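Side-chain contacts in DUF1116 domain-containing protein (Enterococcus faecalis, PDB 3CLQ), which is of unknown function but belongs to the AllG family and may act as a subunit of an oxamate carbamoyltransferase: residues R20-K25 and E351-T356; H116-E121 and A241-D246; Q285-P290 and G301-D306. All coordinates share one frame; numbering follows the deposited sequence.

Overall arrangement
Two contacts join distant parts of the chain; the third closes a short loop. Interaction 1 sets the end of helix 6-23 against strand 348-352, with the other two nested in between. Interaction 2, between strand 114-120 and helix 234-247, closes before interaction 3 opens. Interactions 1 and 2 touch, centres about 13 Å apart, where Asn-120 bonds to Ser-24 and Lys-25; the N-terminal helix is thus tied to a late strand and to the sheet of strand 114-120. Interaction 3, on edge strand 304-305 of a second antiparallel sheet, lies across the chain's centre from interaction 2 (centres about 25 Å, nearest atoms about 7 Å apart) and about 28 Å, centre to centre, from interaction 1.

Interaction 1. Residues R20-K25 and E351-T356; sequences RIIQSK and ENPNVT
A single isoleucine, Ile-22, carries this contact, and what it meets is largely polar: two asparagines of an Asx turn. The turn follows strand 348-352, in a type I beta turn from Asn-352 to Val-355, and Ile-22 reaches it from the last turn of helix 6-23. Its two branches divide the work. CG1 slides past CB and CG of Asn-352, the two side chains running in opposite directions, and carries CD1 to 4.0 Å from the carbonyl O of Glu-351. CG2 touches CD of Pro-353 at 4.0 Å and ND2 of Asn-354 at 3.8 Å; the Ile-22 and Asn-354 side chains cross at about a right angle.

The amide of Asn-352 is placed by its first torsion, with CG anti to the backbone N (chi1 -178°), and its OD1 accepts the N-H of Asn-354 at 2.9 Å from above the carbonyl plane. That bond limits rotation of the group against which the isoleucine packs. Strand 363-369 adds further cover, with Ile-365 and Thr-367 against Asn-352, while Arg-177 of helix 176-183 touches Asn-354. The nearest approach of all brings CG2 of Ile-22 to 3.5 Å from OD1 of Asn-352.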
ATOM      1  N   ARG B  20     -19.464 -19.605  -6.352  1.00 49.53           N
ATOM      2  CA  ARG B  20     -20.101 -18.605  -5.528  1.00 50.61           C
ATOM      3  C   ARG B  20     -19.027 -17.794  -4.820  1.00 51.53           C
ATOM      4  O   ARG B  20     -18.973 -16.580  -4.955  1.00 54.31           O
ATOM      5  CB  ARG B  20     -21.074 -19.213  -4.550  1.00 50.77           C
ATOM      6  CG  ARG B  20     -22.267 -19.856  -5.217  1.00 51.28           C
ATOM      7  CD  ARG B  20     -23.394 -19.979  -4.231  1.00 51.13           C
ATOM      8  NE  ARG B  20     -24.642 -19.565  -4.850  1.00 52.64           N
ATOM      9  CZ  ARG B  20     -25.638 -18.933  -4.229  1.00 52.41           C
ATOM     10  NH1 ARG B  20     -25.558 -18.609  -2.942  1.00 52.00           N
ATOM     11  NH2 ARG B  20     -26.722 -18.626  -4.916  1.00 53.14           N
ATOM     12  N   ILE B  21     -18.133 -18.473  -4.132  1.00 51.25           N
ATOM     13  CA  ILE B  21     -17.073 -17.830  -3.390  1.00 50.47           C
ATOM     14  C   ILE B  21     -16.322 -16.831  -4.252  1.00 51.05           C
ATOM     15  O   ILE B  21     -16.191 -15.659  -3.895  1.00 51.35           O
ATOM     16  CB  ILE B  21     -16.126 -18.910  -2.857  1.00 50.30           C
ATOM     17  CG1 ILE B  21     -16.907 -19.865  -1.954  1.00 49.61           C
ATOM     18  CG2 ILE B  21     -14.896 -18.310  -2.153  1.00 49.65           C
ATOM     19  CD1 ILE B  21     -16.168 -21.177  -1.638  1.00 50.23           C
ATOM     20  N   ILE B  22     -15.847 -17.281  -5.406  1.00 51.53           N
ATOM     21  CA  ILE B  22     -15.041 -16.411  -6.277  1.00 51.05           C
ATOM     22  C   ILE B  22     -15.827 -15.206  -6.759  1.00 52.15           C
ATOM     23  O   ILE B  22     -15.307 -14.089  -6.795  1.00 54.28           O
ATOM     24  CB  ILE B  22     -14.513 -17.189  -7.499  1.00 50.40           C
ATOM     25  CG1 ILE B  22     -13.341 -18.087  -7.102  1.00 48.75           C
ATOM     26  CG2 ILE B  22     -14.126 -16.243  -8.647  1.00 50.03           C
ATOM     27  CD1 ILE B  22     -13.069 -19.179  -8.113  1.00 47.99           C
ATOM     28  N   GLN B  23     -17.083 -15.418  -7.134  1.00 51.78           N
ATOM     29  CA  GLN B  23     -17.886 -14.325  -7.675  1.00 51.50           C
ATOM     30  C   GLN B  23     -18.627 -13.459  -6.653  1.00 51.94           C
ATOM     31  O   GLN B  23     -19.213 -12.445  -7.024  1.00 51.53           O
ATOM     32  CB  GLN B  23     -18.873 -14.866  -8.690  1.00 50.99           C
ATOM     33  CG  GLN B  23     -18.187 -15.555  -9.817  1.00 50.91           C
ATOM     34  CD  GLN B  23     -19.149 -16.008 -10.888  1.00 50.80           C
ATOM     35  OE1 GLN B  23     -18.738 -16.298 -12.009  1.00 51.56           O
ATOM     36  NE2 GLN B  23     -20.430 -16.074 -10.555  1.00 50.21           N
ATOM     37  N   SER B  24     -18.655 -13.866  -5.386  1.00 51.70           N
ATOM     38  CA  SER B  24     -19.176 -12.987  -4.361  1.00 51.46           C
ATOM     39  C   SER B  24     -18.463 -11.663  -4.434  1.00 52.83           C
ATOM     40  O   SER B  24     -17.288 -11.601  -4.784  1.00 53.91           O
ATOM     41  CB  SER B  24     -18.954 -13.562  -2.993  1.00 50.64           C
ATOM     42  OG  SER B  24     -19.804 -14.661  -2.811  1.00 51.62           O
ATOM     43  N   LYS B  25     -19.175 -10.600  -4.088  1.00 53.46           N
ATOM     44  CA  LYS B  25     -18.600  -9.286  -4.110  1.00 54.35           C
ATOM     45  C   LYS B  25     -19.072  -8.540  -2.879  1.00 53.38           C
ATOM     46  O   LYS B  25     -20.046  -7.807  -2.921  1.00 52.34           O
ATOM     47  CB  LYS B  25     -18.998  -8.565  -5.392  1.00 56.63           C
ATOM     48  CG  LYS B  25     -17.845  -7.870  -6.079  1.00 58.90           C
ATOM     49  CD  LYS B  25     -17.951  -7.938  -7.618  1.00 59.94           C
ATOM     50  CE  LYS B  25     -18.814  -6.842  -8.192  1.00 61.28           C
ATOM     51  NZ  LYS B  25     -18.473  -5.468  -7.683  1.00 62.04           N
ATOM     52  N   GLU B 351      -8.089 -21.350  -8.890  1.00 57.13           N
ATOM     53  CA  GLU B 351      -7.584 -19.990  -8.600  1.00 57.09           C
ATOM     54  C   GLU B 351      -8.689 -18.951  -8.760  1.00 56.89           C
ATOM     55  O   GLU B 351      -9.452 -18.987  -9.711  1.00 58.03           O
ATOM     56  CB  GLU B 351      -6.441 -19.593  -9.550  1.00 56.38           C
ATOM     57  CG  GLU B 351      -5.318 -20.605  -9.697  1.00 57.03           C
ATOM     58  CD  GLU B 351      -4.214 -20.146 -10.672  1.00 57.68           C
ATOM     59  OE1 GLU B 351      -4.219 -18.966 -11.111  1.00 57.07           O
ATOM     60  OE2 GLU B 351      -3.332 -20.981 -11.005  1.00 58.62           O
ATOM     61  N   ASN B 352      -8.771 -18.011  -7.832  1.00 56.66           N
ATOM     62  CA  ASN B 352      -9.643 -16.863  -8.009  1.00 55.41           C
ATOM     63  C   ASN B 352      -8.991 -15.832  -8.949  1.00 55.02           C
ATOM     64  O   ASN B 352      -8.024 -15.178  -8.570  1.00 55.26           O
ATOM     65  CB  ASN B 352      -9.894 -16.243  -6.646  1.00 54.58           C
ATOM     66  CG  ASN B 352     -10.824 -15.078  -6.712  1.00 54.81           C
ATOM     67  OD1 ASN B 352     -11.166 -14.607  -7.801  1.00 56.57           O
ATOM     68  ND2 ASN B 352     -11.257 -14.597  -5.555  1.00 53.66           N
ATOM     69  N   PRO B 353      -9.518 -15.666 -10.172  1.00 54.78           N
ATOM     70  CA  PRO B 353      -8.870 -14.702 -11.096  1.00 54.48           C
ATOM     71  C   PRO B 353      -8.997 -13.214 -10.686  1.00 55.07           C
ATOM     72  O   PRO B 353      -8.200 -12.369 -11.117  1.00 56.38           O
ATOM     73  CB  PRO B 353      -9.572 -14.964 -12.437  1.00 53.39           C
ATOM     74  CG  PRO B 353     -10.890 -15.546 -12.083  1.00 53.61           C
ATOM     75  CD  PRO B 353     -10.696 -16.320 -10.777  1.00 54.28           C
ATOM     76  N   ASN B 354      -9.978 -12.903  -9.847  1.00 54.64           N
ATOM     77  CA  ASN B 354     -10.242 -11.539  -9.425  1.00 53.37           C
ATOM     78  C   ASN B 354      -9.295 -11.048  -8.341  1.00 52.86           C
ATOM     79  O   ASN B 354      -9.342  -9.880  -7.962  1.00 52.42           O
ATOM     80  CB  ASN B 354     -11.673 -11.454  -8.889  1.00 54.12           C
ATOM     81  CG  ASN B 354     -12.707 -11.695  -9.966  1.00 54.28           C
ATOM     82  OD1 ASN B 354     -12.741 -10.983 -10.949  1.00 54.77           O
ATOM     83  ND2 ASN B 354     -13.551 -12.713  -9.789  1.00 55.29           N
ATOM     84  N   VAL B 355      -8.469 -11.949  -7.818  1.00 52.19           N
ATOM     85  CA  VAL B 355      -7.534 -11.630  -6.737  1.00 51.83           C
ATOM     86  C   VAL B 355      -6.236 -12.416  -6.943  1.00 52.27           C
ATOM     87  O   VAL B 355      -6.207 -13.644  -6.805  1.00 52.51           O
ATOM     88  CB  VAL B 355      -8.132 -12.000  -5.368  1.00 50.70           C
ATOM     89  CG1 VAL B 355      -7.202 -11.601  -4.223  1.00 49.52           C
ATOM     90  CG2 VAL B 355      -9.479 -11.376  -5.214  1.00 49.77           C
ATOM     91  N   THR B 356      -5.161 -11.720  -7.270  1.00 51.38           N
ATOM     92  CA  THR B 356      -3.990 -12.398  -7.762  1.00 51.45           C
ATOM     93  C   THR B 356      -2.694 -12.011  -7.025  1.00 51.66           C
ATOM     94  O   THR B 356      -2.627 -10.967  -6.390  1.00 52.49           O
ATOM     95  CB  THR B 356      -3.849 -12.110  -9.269  1.00 52.20           C
ATOM     96  OG1 THR B 356      -3.764 -10.700  -9.469  1.00 51.98           O
ATOM     97  CG2 THR B 356      -5.077 -12.632 -10.037  1.00 51.57           C
TER

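Interaction 2. Residues H116-E121 and A241-D246; sequences HIIKNE and AKCALD
Ile-118 and Asn-120 meet Cys-243 in a small buried packing contact. The apolar part is supplied by Ile-118, whose CG2 lies 4.0 Å from CB of Cys-243. This branch stands anti to the backbone N of the isoleucine, and it also borders the sulfur.

The sulfur makes the closest contacts. Cys-243 is extended, its SG anti to its own backbone N (chi1 176°), which carries the sulfur alongside the strand backbone. There SG of Cys-243 lies 3.5 Å from CB of Asn-120 and 3.6 Å from N of Asn-120. It also lies 4.0 Å from the carbonyl carbon of Lys-119. The cysteine thus fits against two side chains on one face of the strand and the peptide between Lys-119 and Asn-120, while Pro-26 of the adjacent strand touches it as well.

The polar interactions run around this packing. The amide of Asn-120 bonds at both ends: ND2 to OG of Ser-24 and to OD1 of Asn-125, OD1 to the backbone N of Lys-25 and of Thr-122. These bonds fix which way round the amide lies and satisfy it in a buried setting. Asn-125 also donates from its ND2 to the carbonyl O of Cys-243, so one asparagine links the strand side chain to the helix backbone.

The axes of the two short segments approach to 8.4 Å with their N-to-C directions 33° apart. This is helix-on-sheet packing, with helix 234-247 laid against one face of the four-stranded antiparallel sheet that contains strands 114-120 and 26-33.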
ATOM      1  N   HIS B 116     -19.065  -3.780  11.424  1.00 49.93           N
ATOM      2  CA  HIS B 116     -19.155  -3.538   9.964  1.00 49.39           C
ATOM      3  C   HIS B 116     -20.393  -4.237   9.435  1.00 49.75           C
ATOM      4  O   HIS B 116     -20.653  -5.376   9.799  1.00 50.88           O
ATOM      5  CB  HIS B 116     -18.001  -4.189   9.188  1.00 47.52           C
ATOM      6  CG  HIS B 116     -16.638  -3.763   9.614  1.00 46.56           C
ATOM      7  ND1 HIS B 116     -16.144  -3.998  10.879  1.00 46.53           N
ATOM      8  CD2 HIS B 116     -15.631  -3.189   8.918  1.00 45.70           C
ATOM      9  CE1 HIS B 116     -14.905  -3.537  10.954  1.00 45.31           C
ATOM     10  NE2 HIS B 116     -14.572  -3.044   9.779  1.00 44.46           N
ATOM     11  N   ILE B 117     -21.145  -3.598   8.558  1.00 49.80           N
ATOM     12  CA  ILE B 117     -22.200  -4.326   7.891  1.00 50.60           C
ATOM     13  C   ILE B 117     -21.782  -4.509   6.445  1.00 50.79           C
ATOM     14  O   ILE B 117     -21.679  -3.527   5.702  1.00 51.93           O
ATOM     15  CB  ILE B 117     -23.500  -3.569   7.909  1.00 50.97           C
ATOM     16  CG1 ILE B 117     -23.762  -3.012   9.299  1.00 51.41           C
ATOM     17  CG2 ILE B 117     -24.614  -4.482   7.495  1.00 51.02           C
ATOM     18  CD1 ILE B 117     -24.528  -1.705   9.274  1.00 51.84           C
ATOM     19  N   ILE B 118     -21.555  -5.759   6.058  1.00 49.80           N
ATOM     20  CA  ILE B 118     -20.977  -6.098   4.770  1.00 50.85           C
ATOM     21  C   ILE B 118     -21.968  -6.957   4.012  1.00 51.75           C
ATOM     22  O   ILE B 118     -22.413  -7.969   4.521  1.00 54.21           O
ATOM     23  CB  ILE B 118     -19.655  -6.891   4.961  1.00 50.26           C
ATOM     24  CG1 ILE B 118     -18.578  -6.011   5.582  1.00 49.10           C
ATOM     25  CG2 ILE B 118     -19.131  -7.427   3.645  1.00 50.24           C
ATOM     26  CD1 ILE B 118     -17.417  -6.807   6.085  1.00 49.25           C
ATOM     27  N   LYS B 119     -22.316  -6.576   2.798  1.00 52.33           N
ATOM     28  CA  LYS B 119     -23.419  -7.227   2.115  1.00 53.50           C
ATOM     29  C   LYS B 119     -22.907  -7.763   0.807  1.00 54.28           C
ATOM     30  O   LYS B 119     -22.163  -7.086   0.132  1.00 54.92           O
ATOM     31  CB  LYS B 119     -24.539  -6.220   1.867  1.00 53.96           C
ATOM     32  CG  LYS B 119     -25.857  -6.799   1.418  1.00 54.85           C
ATOM     33  CD  LYS B 119     -26.934  -5.702   1.442  1.00 56.06           C
ATOM     34  CE  LYS B 119     -27.700  -5.584   0.101  1.00 56.52           C
ATOM     35  NZ  LYS B 119     -26.829  -5.001  -0.995  1.00 55.89           N
ATOM     36  N   ASN B 120     -23.289  -8.982   0.450  1.00 55.18           N
ATOM     37  CA  ASN B 120     -22.841  -9.550  -0.808  1.00 55.76           C
ATOM     38  C   ASN B 120     -23.590  -8.983  -2.023  1.00 56.81           C
ATOM     39  O   ASN B 120     -24.779  -9.249  -2.208  1.00 56.22           O
ATOM     40  CB  ASN B 120     -22.992 -11.057  -0.767  1.00 55.36           C
ATOM     41  CG  ASN B 120     -22.154 -11.750  -1.822  1.00 56.32           C
ATOM     42  OD1 ASN B 120     -21.811 -11.163  -2.857  1.00 56.51           O
ATOM     43  ND2 ASN B 120     -21.820 -13.018  -1.568  1.00 56.58           N
ATOM     44  N   GLU B 121     -22.888  -8.229  -2.867  1.00 57.95           N
ATOM     45  CA  GLU B 121     -23.515  -7.612  -4.041  1.00 59.19           C
ATOM     46  C   GLU B 121     -24.014  -8.666  -5.033  1.00 58.55           C
ATOM     47  O   GLU B 121     -24.949  -8.418  -5.801  1.00 59.70           O
ATOM     48  CB  GLU B 121     -22.561  -6.644  -4.746  1.00 59.53           C
ATOM     49  CG  GLU B 121     -23.201  -5.805  -5.850  1.00 61.26           C
ATOM     50  CD  GLU B 121     -22.191  -4.941  -6.642  1.00 62.32           C
ATOM     51  OE1 GLU B 121     -21.594  -5.430  -7.641  1.00 63.65           O
ATOM     52  OE2 GLU B 121     -22.001  -3.758  -6.286  1.00 63.75           O
ATOM     53  N   ALA B 241     -14.226 -12.003   3.696  1.00 52.59           N
ATOM     54  CA  ALA B 241     -14.104 -13.452   3.484  1.00 53.13           C
ATOM     55  C   ALA B 241     -15.339 -14.229   3.983  1.00 53.73           C
ATOM     56  O   ALA B 241     -15.826 -15.156   3.320  1.00 52.34           O
ATOM     57  CB  ALA B 241     -12.831 -13.987   4.121  1.00 50.30           C
ATOM     58  N   LYS B 242     -15.834 -13.842   5.155  1.00 54.68           N
ATOM     59  CA  LYS B 242     -16.991 -14.503   5.727  1.00 56.23           C
ATOM     60  C   LYS B 242     -18.178 -14.353   4.793  1.00 57.21           C
ATOM     61  O   LYS B 242     -18.958 -15.294   4.569  1.00 57.44           O
ATOM     62  CB  LYS B 242     -17.322 -13.894   7.075  1.00 56.04           C
ATOM     63  CG  LYS B 242     -18.666 -14.323   7.616  1.00 57.10           C
ATOM     64  CD  LYS B 242     -18.767 -15.823   7.799  1.00 56.11           C
ATOM     65  CE  LYS B 242     -19.808 -16.156   8.840  1.00 56.44           C
ATOM     66  NZ  LYS B 242     -20.217 -17.609   8.768  1.00 57.25           N
ATOM     67  N   CYS B 243     -18.304 -13.152   4.249  1.00 58.55           N
ATOM     68  CA  CYS B 243     -19.365 -12.847   3.318  1.00 58.06           C
ATOM     69  C   CYS B 243     -19.271 -13.697   2.044  1.00 57.15           C
ATOM     70  O   CYS B 243     -20.269 -14.265   1.620  1.00 57.60           O
ATOM     71  CB  CYS B 243     -19.352 -11.366   2.997  1.00 59.16           C
ATOM     72  SG  CYS B 243     -20.555 -10.854   1.754  1.00 61.49           S
ATOM     73  N   ALA B 244     -18.086 -13.796   1.448  1.00 55.25           N
ATOM     74  CA  ALA B 244     -17.892 -14.672   0.290  1.00 54.05           C
ATOM     75  C   ALA B 244     -18.077 -16.162   0.627  1.00 53.85           C
ATOM     76  O   ALA B 244     -18.898 -16.857   0.021  1.00 53.77           O
ATOM     77  CB  ALA B 244     -16.528 -14.441  -0.309  1.00 54.18           C
ATOM     78  N   LEU B 245     -17.318 -16.654   1.600  1.00 53.53           N
ATOM     79  CA  LEU B 245     -17.446 -18.034   2.048  1.00 53.36           C
ATOM     80  C   LEU B 245     -18.896 -18.512   2.326  1.00 54.15           C
ATOM     81  O   LEU B 245     -19.324 -19.558   1.822  1.00 52.80           O
ATOM     82  CB  LEU B 245     -16.567 -18.273   3.255  1.00 52.66           C
ATOM     83  CG  LEU B 245     -15.164 -18.836   2.997  1.00 52.30           C
ATOM     84  CD1 LEU B 245     -15.047 -19.290   1.564  1.00 51.39           C
ATOM     85  CD2 LEU B 245     -14.077 -17.853   3.345  1.00 52.60           C
ATOM     86  N   ASP B 246     -19.660 -17.748   3.098  1.00 55.87           N
ATOM     87  CA  ASP B 246     -21.058 -18.130   3.375  1.00 57.77           C
ATOM     88  C   ASP B 246     -21.907 -18.345   2.128  1.00 57.35           C
ATOM     89  O   ASP B 246     -22.888 -19.110   2.161  1.00 56.44           O
ATOM     90  CB  ASP B 246     -21.751 -17.091   4.239  1.00 59.84           C
ATOM     91  CG  ASP B 246     -21.295 -17.133   5.665  1.00 61.73           C
ATOM     92  OD1 ASP B 246     -20.391 -17.944   6.002  1.00 62.76           O
ATOM     93  OD2 ASP B 246     -21.861 -16.348   6.454  1.00 63.20           O
TER

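Interaction 3. Residues Q285-P290 and G301-D306; sequences QRVIGP and GLDMGD
Asp-303 lays its CB against the carbonyl of Gln-285, 3.4 Å from the O atom, so that it is the stem of the aspartate, not the carboxylate, that meets this carbonyl. The same oxygen receives the one hydrogen bond that joins the segments: the backbone N of Asp-303 donates to O of Gln-285 at 3.0 Å, with an angle of 164° at the hydrogen.

Leu-302 adds its own atoms to the surroundings of this acceptor. Its CA comes to 3.7 Å from O of Gln-285 and its CB to 4.0 Å, so the carbonyl is bordered by two consecutive residues as well as gripped by an N-H. Val-287 approaches more loosely. Its CB points toward the other segment, and CG2 ends 4.2 Å from the backbone N of Asp-303 and 4.3 Å from its OD1.

The carboxylate of Asp-303 is directed to another partner. With CG anti to the backbone N (chi1 -159°), the group extends from the chain and OD2 forms a salt bridge with NE of Arg-262, an arginine whose NH2 also donates to the carbonyl O of Gly-305. The salt bridge holds the carboxylate in place. The amide of Gln-285 turns back to the end of the preceding strand, 280-283, where NE2 bonds to the carbonyl O of Pro-283.

The contact closes a ten-residue loop within the twenty-residue connection between strands 280-283 and 304-305, the two outermost strands of a four-stranded antiparallel sheet. Strands 383-388 and 396-402 border it, with Thr-385 and Thr-402 each touching both Val-287 and Asp-303.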
ATOM      1  N   GLN B 285      -4.121 -26.032  18.054  1.00 50.91           N
ATOM      2  CA  GLN B 285      -2.691 -26.322  18.004  1.00 50.21           C
ATOM      3  C   GLN B 285      -1.797 -25.163  18.471  1.00 50.37           C
ATOM      4  O   GLN B 285      -2.244 -24.018  18.554  1.00 50.99           O
ATOM      5  CB  GLN B 285      -2.341 -26.637  16.556  1.00 50.31           C
ATOM      6  CG  GLN B 285      -3.156 -27.777  15.993  1.00 49.43           C
ATOM      7  CD  GLN B 285      -2.839 -29.053  16.703  1.00 48.13           C
ATOM      8  OE1 GLN B 285      -1.684 -29.447  16.759  1.00 48.00           O
ATOM      9  NE2 GLN B 285      -3.850 -29.698  17.267  1.00 47.05           N
ATOM     10  N   ARG B 286      -0.529 -25.442  18.751  1.00 49.97           N
ATOM     11  CA  ARG B 286       0.400 -24.370  19.072  1.00 49.70           C
ATOM     12  C   ARG B 286       0.724 -23.667  17.787  1.00 50.31           C
ATOM     13  O   ARG B 286       0.675 -24.276  16.726  1.00 50.05           O
ATOM     14  CB  ARG B 286       1.700 -24.912  19.651  1.00 50.23           C
ATOM     15  CG  ARG B 286       1.534 -26.007  20.688  1.00 50.43           C
ATOM     16  CD  ARG B 286       2.778 -26.114  21.570  1.00 51.22           C
ATOM     17  NE  ARG B 286       2.546 -25.647  22.941  1.00 52.00           N
ATOM     18  CZ  ARG B 286       2.501 -24.371  23.322  1.00 52.06           C
ATOM     19  NH1 ARG B 286       2.663 -23.393  22.447  1.00 52.91           N
ATOM     20  NH2 ARG B 286       2.282 -24.070  24.590  1.00 52.32           N
ATOM     21  N   VAL B 287       1.046 -22.380  17.892  1.00 50.83           N
ATOM     22  CA  VAL B 287       1.546 -21.598  16.779  1.00 51.47           C
ATOM     23  C   VAL B 287       3.029 -21.348  17.000  1.00 52.32           C
ATOM     24  O   VAL B 287       3.395 -20.612  17.913  1.00 52.15           O
ATOM     25  CB  VAL B 287       0.888 -20.223  16.762  1.00 51.53           C
ATOM     26  CG1 VAL B 287       0.844 -19.677  15.353  1.00 51.36           C
ATOM     27  CG2 VAL B 287      -0.500 -20.284  17.344  1.00 51.91           C
ATOM     28  N   ILE B 288       3.892 -21.944  16.186  1.00 53.65           N
ATOM     29  CA  ILE B 288       5.330 -21.761  16.412  1.00 55.06           C
ATOM     30  C   ILE B 288       5.953 -20.789  15.406  1.00 55.75           C
ATOM     31  O   ILE B 288       5.704 -20.888  14.204  1.00 55.78           O
ATOM     32  CB  ILE B 288       6.121 -23.111  16.506  1.00 55.35           C
ATOM     33  CG1 ILE B 288       6.595 -23.586  15.127  1.00 56.00           C
ATOM     34  CG2 ILE B 288       5.299 -24.191  17.230  1.00 54.96           C
ATOM     35  CD1 ILE B 288       7.925 -24.396  15.150  1.00 55.11           C
ATOM     36  N   GLY B 289       6.738 -19.844  15.925  1.00 56.62           N
ATOM     37  CA  GLY B 289       7.332 -18.752  15.146  1.00 58.00           C
ATOM     38  C   GLY B 289       8.308 -17.922  15.975  1.00 59.08           C
ATOM     39  O   GLY B 289       8.618 -18.274  17.109  1.00 59.50           O
ATOM     40  N   PRO B 290       8.843 -16.835  15.405  1.00 59.70           N
ATOM     41  CA  PRO B 290       9.683 -15.961  16.205  1.00 60.40           C
ATOM     42  C   PRO B 290       8.917 -15.299  17.335  1.00 61.29           C
ATOM     43  O   PRO B 290       7.722 -14.992  17.214  1.00 60.87           O
ATOM     44  CB  PRO B 290      10.160 -14.895  15.208  1.00 59.73           C
ATOM     45  CG  PRO B 290      10.018 -15.521  13.889  1.00 60.03           C
ATOM     46  CD  PRO B 290       8.772 -16.372  14.013  1.00 60.22           C
ATOM     47  N   GLY B 301      -0.536 -19.241  24.120  1.00 56.29           N
ATOM     48  CA  GLY B 301      -1.784 -19.980  24.193  1.00 56.89           C
ATOM     49  C   GLY B 301      -1.976 -20.790  22.928  1.00 57.82           C
ATOM     50  O   GLY B 301      -1.226 -20.636  21.956  1.00 58.79           O
ATOM     51  N   LEU B 302      -2.983 -21.657  22.926  1.00 58.29           N
ATOM     52  CA  LEU B 302      -3.371 -22.365  21.705  1.00 58.87           C
ATOM     53  C   LEU B 302      -4.075 -21.424  20.695  1.00 59.74           C
ATOM     54  O   LEU B 302      -4.774 -20.482  21.075  1.00 59.54           O
ATOM     55  CB  LEU B 302      -4.265 -23.571  22.035  1.00 58.18           C
ATOM     56  CG  LEU B 302      -3.787 -24.554  23.116  1.00 58.03           C
ATOM     57  CD1 LEU B 302      -4.886 -24.831  24.129  1.00 57.43           C
ATOM     58  CD2 LEU B 302      -3.263 -25.856  22.531  1.00 57.72           C
ATOM     59  N   ASP B 303      -3.857 -21.693  19.411  1.00 60.42           N
ATOM     60  CA  ASP B 303      -4.549 -21.053  18.304  1.00 61.06           C
ATOM     61  C   ASP B 303      -5.945 -20.526  18.659  1.00 61.16           C
ATOM     62  O   ASP B 303      -6.808 -21.271  19.101  1.00 59.88           O
ATOM     63  CB  ASP B 303      -4.650 -22.074  17.171  1.00 62.52           C
ATOM     64  CG  ASP B 303      -4.882 -21.435  15.816  1.00 64.57           C
ATOM     65  OD1 ASP B 303      -4.375 -20.301  15.549  1.00 64.98           O
ATOM     66  OD2 ASP B 303      -5.572 -22.097  15.002  1.00 65.44           O
HETATM   67  N   MSE B 304      -6.177 -19.237  18.435  1.00 62.16           N
HETATM   68  CA  MSE B 304      -7.470 -18.648  18.788  1.00 63.08           C
HETATM   69  C   MSE B 304      -7.889 -17.496  17.858  1.00 62.69           C
HETATM   70  O   MSE B 304      -7.103 -16.594  17.597  1.00 63.32           O
HETATM   71  CB  MSE B 304      -7.433 -18.158  20.238  1.00 63.49           C
HETATM   72  CG  MSE B 304      -8.773 -17.664  20.790  1.00 64.15           C
HETATM   73 SE   MSE B 304      -8.602 -16.757  22.536  0.70 64.45          SE
HETATM   74  CE  MSE B 304      -7.228 -15.455  22.011  1.00 64.59           C
ATOM     75  N   GLY B 305      -9.128 -17.532  17.375  1.00 61.91           N
ATOM     76  CA  GLY B 305      -9.697 -16.425  16.612  1.00 61.80           C
ATOM     77  C   GLY B 305     -10.458 -16.859  15.372  1.00 61.52           C
ATOM     78  O   GLY B 305     -10.373 -18.007  14.964  1.00 62.08           O
ATOM     79  N   ASP B 306     -11.204 -15.953  14.754  1.00 61.01           N
ATOM     80  CA  ASP B 306     -11.896 -16.326  13.535  1.00 61.48           C
ATOM     81  C   ASP B 306     -11.099 -15.943  12.282  1.00 62.32           C
ATOM     82  O   ASP B 306     -11.524 -16.196  11.152  1.00 62.46           O
ATOM     83  CB  ASP B 306     -13.298 -15.732  13.511  1.00 61.12           C
ATOM     84  CG  ASP B 306     -14.252 -16.453  14.438  1.00 61.76           C
ATOM     85  OD1 ASP B 306     -15.192 -15.788  14.921  1.00 62.72           O
ATOM     86  OD2 ASP B 306     -14.069 -17.672  14.707  1.00 61.32           O
TER